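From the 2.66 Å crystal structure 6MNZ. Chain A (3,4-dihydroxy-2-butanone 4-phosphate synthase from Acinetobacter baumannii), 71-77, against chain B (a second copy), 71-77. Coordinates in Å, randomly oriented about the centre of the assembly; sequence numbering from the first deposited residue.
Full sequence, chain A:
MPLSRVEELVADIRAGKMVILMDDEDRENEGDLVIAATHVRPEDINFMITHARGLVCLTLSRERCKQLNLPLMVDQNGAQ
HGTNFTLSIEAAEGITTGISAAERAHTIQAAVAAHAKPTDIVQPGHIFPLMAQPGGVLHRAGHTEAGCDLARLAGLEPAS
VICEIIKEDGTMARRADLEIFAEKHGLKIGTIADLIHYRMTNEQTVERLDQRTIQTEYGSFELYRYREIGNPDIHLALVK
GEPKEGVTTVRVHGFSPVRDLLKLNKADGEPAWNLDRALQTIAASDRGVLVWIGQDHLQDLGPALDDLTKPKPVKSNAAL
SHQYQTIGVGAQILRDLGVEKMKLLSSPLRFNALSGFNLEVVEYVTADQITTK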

# COMPACT_ATOMS: atom_id res chain seq x y z
N PRO A 71 -5.37 19.20 7.84
CA PRO A 71 -4.85 17.96 7.24
C PRO A 71 -3.58 17.46 7.90
O PRO A 71 -2.90 18.21 8.61
CB PRO A 71 -4.60 18.36 5.78
CG PRO A 71 -4.24 19.82 5.86
CD PRO A 71 -4.94 20.40 7.08
N LEU A 72 -3.12 16.29 7.45
CA LEU A 72 -1.78 15.83 7.80
C LEU A 72 -0.73 16.73 7.17
O LEU A 72 -0.82 17.11 6.00
CB LEU A 72 -1.58 14.39 7.32
CG LEU A 72 -2.70 13.39 7.61
CD1 LEU A 72 -2.45 12.09 6.87
CD2 LEU A 72 -2.84 13.14 9.11
N MET A 73 0.31 17.04 7.95
CA MET A 73 1.33 17.98 7.49
C MET A 73 2.32 17.33 6.53
O MET A 73 2.87 18.02 5.66
CB MET A 73 2.07 18.59 8.68
CG MET A 73 2.74 17.60 9.62
SD MET A 73 3.86 18.42 10.77
CE MET A 73 5.21 18.83 9.67
N VAL A 74 2.56 16.02 6.65
CA VAL A 74 3.27 15.26 5.63
C VAL A 74 2.43 14.05 5.24
O VAL A 74 1.85 13.38 6.11
CB VAL A 74 4.66 14.81 6.11
CG1 VAL A 74 5.43 14.13 4.98
CG2 VAL A 74 5.45 15.99 6.66
N ASP A 75 2.36 13.76 3.94
CA ASP A 75 1.52 12.68 3.41
C ASP A 75 2.33 11.44 3.05
O ASP A 75 2.16 10.39 3.69
CB ASP A 75 0.75 13.18 2.19
CG ASP A 75 -0.46 12.32 1.88
OD1 ASP A 75 -0.27 11.19 1.39
OD2 ASP A 75 -1.58 12.72 2.26
N GLN A 76 3.26 11.55 2.11
CA GLN A 76 4.29 10.55 1.90
C GLN A 76 5.64 11.13 2.30
O GLN A 76 5.94 12.28 1.97
CB GLN A 76 4.33 10.09 0.44
CG GLN A 76 5.26 10.90 -0.46
CD GLN A 76 5.23 10.46 -1.92
OE1 GLN A 76 5.26 11.29 -2.82
NE2 GLN A 76 5.40 9.16 -2.13
N ASN A 77 6.41 10.36 3.07
CA ASN A 77 7.79 10.70 3.36
C ASN A 77 8.77 9.67 2.82
O ASN A 77 9.49 9.97 1.86
CB ASN A 77 7.92 10.85 4.88
CG ASN A 77 9.33 11.12 5.32
OD1 ASN A 77 10.19 11.42 4.50
ND2 ASN A 77 9.46 11.37 6.61
N PRO B 71 7.95 18.56 -6.84
CA PRO B 71 7.28 17.39 -6.26
C PRO B 71 5.95 17.06 -6.92
O PRO B 71 5.41 17.88 -7.67
CB PRO B 71 7.09 17.79 -4.79
CG PRO B 71 6.89 19.28 -4.86
CD PRO B 71 7.63 19.79 -6.09
N LEU B 72 5.34 15.96 -6.49
CA LEU B 72 3.95 15.69 -6.84
C LEU B 72 3.03 16.72 -6.22
O LEU B 72 3.14 17.04 -5.03
CB LEU B 72 3.55 14.29 -6.37
CG LEU B 72 4.55 13.16 -6.60
CD1 LEU B 72 4.09 11.89 -5.91
CD2 LEU B 72 4.76 12.93 -8.09
N MET B 73 2.06 17.19 -7.01
CA MET B 73 1.15 18.22 -6.52
C MET B 73 0.05 17.64 -5.63
O MET B 73 -0.40 18.32 -4.70
CB MET B 73 0.52 18.97 -7.70
CG MET B 73 -0.17 18.08 -8.72
SD MET B 73 -1.18 19.03 -9.87
CE MET B 73 -2.52 19.54 -8.80
N VAL B 74 -0.37 16.40 -5.88
CA VAL B 74 -1.22 15.66 -4.96
C VAL B 74 -0.58 14.30 -4.69
O VAL B 74 -0.03 13.67 -5.60
CB VAL B 74 -2.65 15.47 -5.51
CG1 VAL B 74 -3.55 14.83 -4.45
CG2 VAL B 74 -3.22 16.80 -5.97
N ASP B 75 -0.63 13.86 -3.43
CA ASP B 75 0.01 12.62 -3.02
C ASP B 75 -0.98 11.47 -2.88
O ASP B 75 -0.92 10.49 -3.62
CB ASP B 75 0.76 12.85 -1.70
CG ASP B 75 1.83 11.82 -1.45
OD1 ASP B 75 3.00 12.11 -1.78
OD2 ASP B 75 1.48 10.66 -1.16
N GLN B 76 -1.94 11.61 -1.97
CA GLN B 76 -2.99 10.61 -1.74
C GLN B 76 -4.34 11.20 -2.13
O GLN B 76 -4.60 12.39 -1.89
CB GLN B 76 -3.01 10.16 -0.28
CG GLN B 76 -3.68 11.14 0.67
CD GLN B 76 -3.62 10.67 2.12
OE1 GLN B 76 -3.36 9.50 2.39
NE2 GLN B 76 -3.92 11.57 3.04
N ASN B 77 -5.17 10.40 -2.79
CA ASN B 77 -6.35 10.92 -3.48
C ASN B 77 -7.64 10.48 -2.83
O ASN B 77 -8.39 11.32 -2.32
CB ASN B 77 -6.31 10.48 -4.96
CG ASN B 77 -7.42 11.10 -5.79
OD1 ASN B 77 -8.50 11.42 -5.27
ND2 ASN B 77 -7.24 11.11 -7.10

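The two copies of 3,4-dihydroxy-2-butanone 4-phosphate synthase meet here through equivalent loops, neither of which forms a regular helix or strand. The backbones come nearest at the same residue of each chain, with CA of A:Asp75 6.6 Å from CA of B:Asp75, so the contact is close to symmetric; every contact within it is between side-chain atoms, with no main-chain pairing. It is small, burying 263 Å² over both sides, and most of that area belongs to A:Asp75, B:Asp75, A:Gln76 and B:Gln76.

The two aspartates form the centre. Both point their CA-to-CB bonds toward the opposing loop and adopt the t rotamer at chi1, which brings OD1 of A:Asp75 to 3.1 Å from OD2 of B:Asp75. Both atoms are acceptors on acidic groups; if both carboxylates are ionised, their proximity is repulsive, and nothing in this pair offsets that cost.

Each aspartate also faces the glutamine of the other chain. With chi1 in p and chi2 in t, both glutamine side chains reach across the gap. NE2 of B:Gln76 lies 2.7 Å from OD2 of A:Asp75, a donor beside an acceptor, but the angle is too poor for a hydrogen bond. In the reciprocal pair, OE1 of A:Gln76 is 2.6 Å from OD1 of B:Asp75. The amides are turned differently, chi3 being 140° in A:Gln76 and -17° in B:Gln76, and several other atoms of these pairs are modelled too close together, so the fine geometry carries little weight at 2.66 Å resolution.

The leucines add a modest apolar flank. CD1 of B:Leu72 approaches OE1 of A:Gln76 at 3.4 Å, while CD1 of A:Leu72 remains 4.1 Å from NE2 of B:Gln76. These are contacts of methyl groups with amide ends, and they contribute packing without directional bonding. No clear hydrogen bond links the stretches.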